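Local coordinates for ABC transporter permease (Klebsiella pneumoniae, PDB 5NUP), which probably binds misplaced phospholipids in the outer membrane as the lipoprotein MlaA and helps remove them from the outer leaflet, preserving the bilayer's lipid asymmetry, at residues D15-F20 and P131-P136; P39-W44 and E176-L181. One frame throughout, in Å; residues are numbered along the deposited sequence.

Interaction 1: D15-F20 and P131-P136; sequences DPLEGF and PYVQLP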
ATOM      1  N   ASP F  15     -47.904 -40.829  40.504  1.00129.23           N
ATOM      2  CA  ASP F  15     -46.858 -41.274  41.415  1.00117.35           C
ATOM      3  C   ASP F  15     -47.145 -42.701  41.860  1.00108.25           C
ATOM      4  O   ASP F  15     -47.412 -42.953  43.045  1.00102.07           O
ATOM      5  CB  ASP F  15     -46.723 -40.337  42.619  1.00108.79           C
ATOM      6  CG  ASP F  15     -45.263 -40.130  43.030  1.00103.71           C
ATOM      7  OD1 ASP F  15     -44.402 -40.940  42.613  1.00100.49           O
ATOM      8  OD2 ASP F  15     -44.968 -39.142  43.737  1.00100.81           O
ATOM      9  N   PRO F  16     -47.066 -43.666  40.936  1.00109.84           N
ATOM     10  CA  PRO F  16     -47.171 -45.071  41.351  1.00106.57           C
ATOM     11  C   PRO F  16     -46.040 -45.499  42.265  1.00101.75           C
ATOM     12  O   PRO F  16     -46.237 -46.391  43.096  1.00102.66           O
ATOM     13  CB  PRO F  16     -47.109 -45.835  40.017  1.00108.31           C
ATOM     14  CG  PRO F  16     -47.411 -44.823  38.952  1.00103.34           C
ATOM     15  CD  PRO F  16     -46.873 -43.535  39.480  1.00103.78           C
ATOM     16  N   LEU F  17     -44.861 -44.884  42.145  1.00 97.21           N
ATOM     17  CA  LEU F  17     -43.722 -45.244  42.978  1.00 96.93           C
ATOM     18  C   LEU F  17     -43.447 -44.227  44.080  1.00 91.80           C
ATOM     19  O   LEU F  17     -42.325 -44.159  44.589  1.00 89.05           O
ATOM     20  CB  LEU F  17     -42.473 -45.437  42.118  1.00 93.73           C
ATOM     21  CG  LEU F  17     -42.461 -46.381  40.922  1.00 91.46           C
ATOM     22  CD1 LEU F  17     -42.342 -45.620  39.601  1.00 86.75           C
ATOM     23  CD2 LEU F  17     -41.261 -47.340  41.162  1.00 87.91           C
ATOM     24  N   GLU F  18     -44.467 -43.482  44.507  1.00 94.47           N
ATOM     25  CA  GLU F  18     -44.278 -42.521  45.589  1.00 95.02           C
ATOM     26  C   GLU F  18     -43.647 -43.164  46.816  1.00101.25           C
ATOM     27  O   GLU F  18     -42.740 -42.587  47.428  1.00105.95           O
ATOM     28  CB  GLU F  18     -45.613 -41.880  45.943  1.00 98.86           C
ATOM     29  CG  GLU F  18     -45.603 -41.160  47.262  1.00101.79           C
ATOM     30  CD  GLU F  18     -46.792 -40.259  47.409  1.00108.76           C
ATOM     31  OE1 GLU F  18     -46.789 -39.424  48.336  1.00112.04           O
ATOM     32  OE2 GLU F  18     -47.735 -40.397  46.599  1.00110.34           O
ATOM     33  N   GLY F  19     -44.101 -44.367  47.178  1.00 96.40           N
ATOM     34  CA  GLY F  19     -43.491 -45.066  48.295  1.00 89.67           C
ATOM     35  C   GLY F  19     -42.014 -45.318  48.064  1.00 93.38           C
ATOM     36  O   GLY F  19     -41.176 -44.978  48.903  1.00 92.64           O
ATOM     37  N   PHE F  20     -41.677 -45.904  46.908  1.00 93.58           N
ATOM     38  CA  PHE F  20     -40.279 -46.047  46.508  1.00 85.26           C
ATOM     39  C   PHE F  20     -39.563 -44.702  46.501  1.00 85.70           C
ATOM     40  O   PHE F  20     -38.413 -44.603  46.957  1.00 81.79           O
ATOM     41  CB  PHE F  20     -40.206 -46.758  45.145  1.00 88.46           C
ATOM     42  CG  PHE F  20     -38.819 -46.830  44.538  1.00 90.24           C
ATOM     43  CD1 PHE F  20     -38.138 -48.040  44.493  1.00 89.11           C
ATOM     44  CD2 PHE F  20     -38.179 -45.684  44.052  1.00 83.89           C
ATOM     45  CE1 PHE F  20     -36.858 -48.113  43.960  1.00 90.58           C
ATOM     46  CE2 PHE F  20     -36.906 -45.746  43.508  1.00 78.37           C
ATOM     47  CZ  PHE F  20     -36.238 -46.958  43.459  1.00 81.35           C
ATOM     48  N   PRO F 131     -44.361 -42.164  35.096  1.00115.00           N
ATOM     49  CA  PRO F 131     -44.389 -42.038  36.559  1.00115.44           C
ATOM     50  C   PRO F 131     -43.657 -40.807  37.080  1.00105.70           C
ATOM     51  O   PRO F 131     -43.995 -39.661  36.776  1.00114.87           O
ATOM     52  CB  PRO F 131     -43.700 -43.328  37.025  1.00121.61           C
ATOM     53  CG  PRO F 131     -43.811 -44.267  35.856  1.00118.94           C
ATOM     54  CD  PRO F 131     -43.685 -43.393  34.658  1.00116.12           C
ATOM     55  N   TYR F 132     -42.663 -41.069  37.910  1.00 85.84           N
ATOM     56  CA  TYR F 132     -41.706 -40.110  38.425  1.00 82.80           C
ATOM     57  C   TYR F 132     -40.758 -40.954  39.264  1.00 91.30           C
ATOM     58  O   TYR F 132     -40.958 -41.103  40.475  1.00102.59           O
ATOM     59  CB  TYR F 132     -42.357 -38.994  39.263  1.00 82.41           C
ATOM     60  CG  TYR F 132     -41.361 -38.197  40.103  1.00 93.94           C
ATOM     61  CD1 TYR F 132     -41.751 -37.522  41.257  1.00 99.19           C
ATOM     62  CD2 TYR F 132     -40.019 -38.122  39.740  1.00101.76           C
ATOM     63  CE1 TYR F 132     -40.815 -36.803  42.029  1.00 97.76           C
ATOM     64  CE2 TYR F 132     -39.093 -37.422  40.499  1.00103.75           C
ATOM     65  CZ  TYR F 132     -39.486 -36.760  41.632  1.00 99.44           C
ATOM     66  OH  TYR F 132     -38.530 -36.063  42.340  1.00 94.76           O
ATOM     67  N   VAL F 133     -39.710 -41.477  38.657  1.00 79.07           N
ATOM     68  CA  VAL F 133     -38.777 -42.274  39.430  1.00 78.00           C
ATOM     69  C   VAL F 133     -37.947 -41.293  40.242  1.00 77.07           C
ATOM     70  O   VAL F 133     -37.802 -40.127  39.880  1.00 76.57           O
ATOM     71  CB  VAL F 133     -37.917 -43.169  38.504  1.00 76.94           C
ATOM     72  CG1 VAL F 133     -37.096 -44.159  39.291  1.00 76.48           C
ATOM     73  CG2 VAL F 133     -38.786 -43.909  37.488  1.00 82.39           C
ATOM     74  N   GLN F 134     -37.459 -41.727  41.389  1.00 78.75           N
ATOM     75  CA  GLN F 134     -36.463 -40.953  42.107  1.00 77.64           C
ATOM     76  C   GLN F 134     -35.236 -41.825  42.287  1.00 75.02           C
ATOM     77  O   GLN F 134     -35.325 -42.914  42.861  1.00 78.89           O
ATOM     78  CB  GLN F 134     -36.976 -40.478  43.460  1.00 77.40           C
ATOM     79  CG  GLN F 134     -35.851 -39.990  44.305  1.00 80.67           C
ATOM     80  CD  GLN F 134     -35.915 -38.508  44.386  1.00 82.53           C
ATOM     81  OE1 GLN F 134     -36.912 -37.925  43.970  1.00 88.01           O
ATOM     82  NE2 GLN F 134     -34.832 -37.874  44.814  1.00 79.56           N
ATOM     83  N   LEU F 135     -34.157 -41.371  41.829  1.00 79.54           N
ATOM     84  CA  LEU F 135     -33.111 -42.360  41.960  1.00 81.03           C
ATOM     85  C   LEU F 135     -32.160 -41.990  43.092  1.00 80.57           C
ATOM     86  O   LEU F 135     -31.992 -40.807  43.420  1.00 79.27           O
ATOM     87  CB  LEU F 135     -32.301 -42.488  40.665  1.00 80.63           C
ATOM     88  CG  LEU F 135     -32.810 -43.150  39.386  1.00 76.33           C
ATOM     89  CD1 LEU F 135     -32.947 -44.648  39.585  1.00 72.45           C
ATOM     90  CD2 LEU F 135     -34.095 -42.551  38.949  1.00 83.68           C
ATOM     91  N   PRO F 136     -31.547 -42.987  43.724  1.00 75.40           N
ATOM     92  CA  PRO F 136     -30.490 -42.690  44.699  1.00 73.14           C
ATOM     93  C   PRO F 136     -29.266 -42.154  43.969  1.00 73.13           C
ATOM     94  O   PRO F 136     -28.858 -42.703  42.944  1.00 73.50           O
ATOM     95  CB  PRO F 136     -30.218 -44.046  45.355  1.00 76.36           C
ATOM     96  CG  PRO F 136     -30.691 -45.055  44.353  1.00 77.67           C
ATOM     97  CD  PRO F 136     -31.893 -44.422  43.709  1.00 79.45           C
TER
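Phe-20, Leu-17 and Pro-16 lie against the backbone and side chains of 131-136, where the turn that starts helix 18-35 meets a short extended segment. The side chain to follow is that of Phe-20. Its CB stays on its own side of the contact, 4.0 Å from Leu-17 CB at the N-cap. A chi1 of 173° puts CG anti to the backbone N, and the ring edge beyond it reaches Gln-134 O. CD2 and CZ are each 4.2 Å from Gln-134 O, and CE2 between them is the nearest ring atom, 3.3 Å from Gln-134 O. The carbonyl oxygen therefore meets the edge of the ring in its plane, where the slightly positive C-H groups make a compatible, at most weakly attractive, neighbour.

Leu-17 packs differently. Its CD1 rests 3.7 Å from Pro-131 CB, the two side chains running alongside each other in the same direction, and reaches more loosely to Val-133 CG2 at 4.5 Å. Pro-16 crosses Pro-131 at about a right angle, CD to CB 4.0 Å. As the second residue of a type I turn from Asp-15 to Glu-18, Pro-16 has a phi of -63° that its ring readily supplies. The turn is closed by a weak bond from Glu-18 N to Asp-15 O. Leu-17 holds the N-cap position, but its apolar side chain is spent on packing.

Asn-21, one residue beyond Phe-20, makes weak hydrogen bonds to Tyr-132 O and Gln-134 N. Asp-15 OD2 is bound by Arg-199 and Tyr-195 of helix 194-209, on which Tyr-132 also packs, while Val-133 touches Phe-141 of the antiparallel strand 139-141. The start of helix 18-35 is thus joined to both the small hairpin and the last helix.

Interaction 2: P39-W44 and E176-L181; sequences PVAVAW and ETRAQL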
ATOM      1  N   PRO F  39     -20.349 -31.151  51.183  1.00 87.04           N
ATOM      2  CA  PRO F  39     -18.906 -30.925  51.366  1.00 86.94           C
ATOM      3  C   PRO F  39     -18.166 -30.751  50.046  1.00 81.99           C
ATOM      4  O   PRO F  39     -17.282 -29.891  49.942  1.00 77.71           O
ATOM      5  CB  PRO F  39     -18.436 -32.178  52.123  1.00 87.68           C
ATOM      6  CG  PRO F  39     -19.665 -32.832  52.651  1.00 87.65           C
ATOM      7  CD  PRO F  39     -20.883 -32.127  52.151  1.00 85.84           C
ATOM      8  N   VAL F  40     -18.512 -31.540  49.022  1.00 80.27           N
ATOM      9  CA  VAL F  40     -17.860 -31.385  47.724  1.00 68.41           C
ATOM     10  C   VAL F  40     -18.236 -30.054  47.078  1.00 67.33           C
ATOM     11  O   VAL F  40     -17.417 -29.441  46.386  1.00 68.43           O
ATOM     12  CB  VAL F  40     -18.191 -32.573  46.805  1.00 66.68           C
ATOM     13  CG1 VAL F  40     -17.617 -32.344  45.450  1.00 74.60           C
ATOM     14  CG2 VAL F  40     -17.597 -33.829  47.338  1.00 67.12           C
ATOM     15  N   ALA F  41     -19.437 -29.543  47.338  1.00 68.46           N
ATOM     16  CA  ALA F  41     -19.801 -28.270  46.728  1.00 71.85           C
ATOM     17  C   ALA F  41     -19.248 -27.077  47.489  1.00 82.67           C
ATOM     18  O   ALA F  41     -19.047 -26.020  46.881  1.00 89.66           O
ATOM     19  CB  ALA F  41     -21.317 -28.131  46.620  1.00 75.78           C
ATOM     20  N   VAL F  42     -18.991 -27.205  48.797  1.00 81.11           N
ATOM     21  CA  VAL F  42     -18.346 -26.084  49.479  1.00 76.98           C
ATOM     22  C   VAL F  42     -16.861 -26.059  49.168  1.00 81.55           C
ATOM     23  O   VAL F  42     -16.286 -24.977  48.984  1.00 80.36           O
ATOM     24  CB  VAL F  42     -18.585 -26.097  50.999  1.00 74.38           C
ATOM     25  CG1 VAL F  42     -20.050 -26.052  51.305  1.00 75.50           C
ATOM     26  CG2 VAL F  42     -17.921 -27.287  51.648  1.00 74.70           C
ATOM     27  N   ALA F  43     -16.231 -27.229  49.028  1.00 78.66           N
ATOM     28  CA  ALA F  43     -14.847 -27.254  48.573  1.00 69.07           C
ATOM     29  C   ALA F  43     -14.736 -26.636  47.181  1.00 78.85           C
ATOM     30  O   ALA F  43     -13.784 -25.903  46.894  1.00 66.77           O
ATOM     31  CB  ALA F  43     -14.315 -28.686  48.589  1.00 68.64           C
ATOM     32  N   TRP F  44     -15.714 -26.915  46.311  1.00 72.38           N
ATOM     33  CA  TRP F  44     -15.779 -26.282  44.998  1.00 73.94           C
ATOM     34  C   TRP F  44     -15.856 -24.768  45.139  1.00 80.47           C
ATOM     35  O   TRP F  44     -15.116 -24.024  44.479  1.00 86.80           O
ATOM     36  CB  TRP F  44     -16.998 -26.825  44.242  1.00 71.50           C
ATOM     37  CG  TRP F  44     -17.110 -26.495  42.769  1.00 62.80           C
ATOM     38  CD1 TRP F  44     -17.869 -25.511  42.203  1.00 62.33           C
ATOM     39  CD2 TRP F  44     -16.472 -27.185  41.682  1.00 60.82           C
ATOM     40  NE1 TRP F  44     -17.729 -25.536  40.836  1.00 60.81           N
ATOM     41  CE2 TRP F  44     -16.877 -26.555  40.494  1.00 59.88           C
ATOM     42  CE3 TRP F  44     -15.588 -28.266  41.605  1.00 60.29           C
ATOM     43  CZ2 TRP F  44     -16.430 -26.971  39.247  1.00 58.45           C
ATOM     44  CZ3 TRP F  44     -15.144 -28.674  40.370  1.00 58.89           C
ATOM     45  CH2 TRP F  44     -15.563 -28.029  39.209  1.00 57.99           C
ATOM     46  N   GLU F 176     -21.510 -27.990  40.347  1.00 63.71           N
ATOM     47  CA  GLU F 176     -21.673 -26.549  40.209  1.00 62.50           C
ATOM     48  C   GLU F 176     -23.086 -26.138  40.607  1.00 63.68           C
ATOM     49  O   GLU F 176     -23.272 -25.247  41.445  1.00 64.89           O
ATOM     50  CB  GLU F 176     -21.314 -26.091  38.790  1.00 60.85           C
ATOM     51  CG  GLU F 176     -21.675 -24.631  38.539  1.00 62.21           C
ATOM     52  CD  GLU F 176     -20.702 -23.666  39.196  1.00 71.74           C
ATOM     53  OE1 GLU F 176     -21.169 -22.661  39.781  1.00 65.41           O
ATOM     54  OE2 GLU F 176     -19.476 -23.931  39.140  1.00 74.85           O
ATOM     55  N   THR F 177     -24.093 -26.841  40.083  1.00 67.20           N
ATOM     56  CA  THR F 177     -25.477 -26.582  40.482  1.00 73.85           C
ATOM     57  C   THR F 177     -25.654 -26.674  41.996  1.00 70.78           C
ATOM     58  O   THR F 177     -26.365 -25.855  42.595  1.00 68.30           O
ATOM     59  CB  THR F 177     -26.419 -27.561  39.776  1.00 75.35           C
ATOM     60  OG1 THR F 177     -26.232 -27.475  38.355  1.00 75.87           O
ATOM     61  CG2 THR F 177     -27.875 -27.263  40.145  1.00 69.59           C
ATOM     62  N   ARG F 178     -25.046 -27.682  42.631  1.00 74.09           N
ATOM     63  CA  ARG F 178     -25.089 -27.737  44.088  1.00 83.55           C
ATOM     64  C   ARG F 178     -24.307 -26.575  44.685  1.00 84.65           C
ATOM     65  O   ARG F 178     -24.741 -25.963  45.670  1.00 84.29           O
ATOM     66  CB  ARG F 178     -24.574 -29.086  44.605  1.00 83.74           C
ATOM     67  CG  ARG F 178     -24.648 -29.227  46.134  1.00 72.81           C
ATOM     68  CD  ARG F 178     -26.097 -29.131  46.565  1.00 71.28           C
ATOM     69  NE  ARG F 178     -26.345 -29.390  47.980  1.00 75.01           N
ATOM     70  CZ  ARG F 178     -26.661 -28.448  48.863  1.00 74.84           C
ATOM     71  NH1 ARG F 178     -26.754 -27.183  48.471  1.00 74.94           N
ATOM     72  NH2 ARG F 178     -26.879 -28.770  50.134  1.00 76.60           N
ATOM     73  N   ALA F 179     -23.139 -26.270  44.114  1.00 82.99           N
ATOM     74  CA  ALA F 179     -22.350 -25.154  44.626  1.00 79.70           C
ATOM     75  C   ALA F 179     -23.151 -23.859  44.583  1.00 75.33           C
ATOM     76  O   ALA F 179     -23.085 -23.049  45.512  1.00 72.04           O
ATOM     77  CB  ALA F 179     -21.046 -25.012  43.839  1.00 77.15           C
ATOM     78  N   GLN F 180     -23.924 -23.639  43.517  1.00 71.64           N
ATOM     79  CA  GLN F 180     -24.722 -22.418  43.491  1.00 71.99           C
ATOM     80  C   GLN F 180     -25.892 -22.508  44.459  1.00 75.69           C
ATOM     81  O   GLN F 180     -26.205 -21.528  45.146  1.00 79.62           O
ATOM     82  CB  GLN F 180     -25.180 -22.097  42.078  1.00 68.42           C
ATOM     83  CG  GLN F 180     -24.079 -22.273  41.081  1.00 67.01           C
ATOM     84  CD  GLN F 180     -24.174 -21.293  39.951  1.00 67.03           C
ATOM     85  OE1 GLN F 180     -23.155 -20.850  39.443  1.00 66.64           O
ATOM     86  NE2 GLN F 180     -25.395 -20.891  39.597  1.00 66.73           N
ATOM     87  N   LEU F 181     -26.527 -23.678  44.566  1.00 79.10           N
ATOM     88  CA  LEU F 181     -27.585 -23.828  45.567  1.00 86.72           C
ATOM     89  C   LEU F 181     -27.058 -23.806  46.997  1.00 90.36           C
ATOM     90  O   LEU F 181     -27.865 -23.943  47.920  1.00 94.31           O
ATOM     91  CB  LEU F 181     -28.376 -25.128  45.363  1.00 86.04           C
ATOM     92  CG  LEU F 181     -29.224 -25.362  44.120  1.00 75.80           C
ATOM     93  CD1 LEU F 181     -29.543 -26.837  44.005  1.00 72.28           C
ATOM     94  CD2 LEU F 181     -30.501 -24.554  44.246  1.00 74.60           C
TER
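Trp-44 and Glu-176 cross at about a right angle, with the indole offering its edge: NE1 donates to Glu-176 OE2 at 2.9 Å, and the N-H...O angle of 164° is nearly straight. The acceptor lies almost in the ring plane, whereas the N-H reaches OE2 from above the carboxylate plane. Glu-176 is bent at chi2 (76°), which places its CD 3.9 Å from Trp-44 NE1.

Next to this bond Ala-179 points its CB at Trp-44 CD1, 3.6 Å away, meeting the ring obliquely. Ala-41 and Ala-179 face each other across the contact, their CA atoms 4.5 Å apart and their CB atoms 4.2 Å. Ala-41 CB also lies 3.5 Å from Arg-178 CG, touching the aliphatic base of the arginine. The two helix segments run at 81° to each other. Alanines suit this crossing because the segment axes approach to 8.3 Å and the backbones come close at this pair, where a methyl group fits.

Polar groups flank this small apolar patch. Glu-176 turns OE1 to a salt bridge with Arg-53 of helix 50-62, while Arg-178 NE makes a salt bridge to Asp-33. With one carboxylate oxygen facing an arginine and the other an indole N-H, Glu-176 probably stays ionised, and the near-linear bond from NE1 would tend to hold the indole's orientation.

Helix 18-35 ties the two contacts together. Its first turn takes part in interaction 1, while Asp-33 near its far end pairs with Arg-178 of interaction 2, and helix 38-47, which carries residues 39-44, follows it in the chain. The segments alternate along the sequence, so the loops they close overlap along the chain. The centres of interaction 1 and interaction 2 are 26 Å apart and their nearest atoms about 12 Å, with no direct touch. Interaction 1 joins a helix start to extended chain, chiefly by packing; interaction 2 crosses two helices and adds a side-chain hydrogen bond. The Glu-176 side chain is about 11 Å from a bound C8E detergent molecule, too far for direct contact.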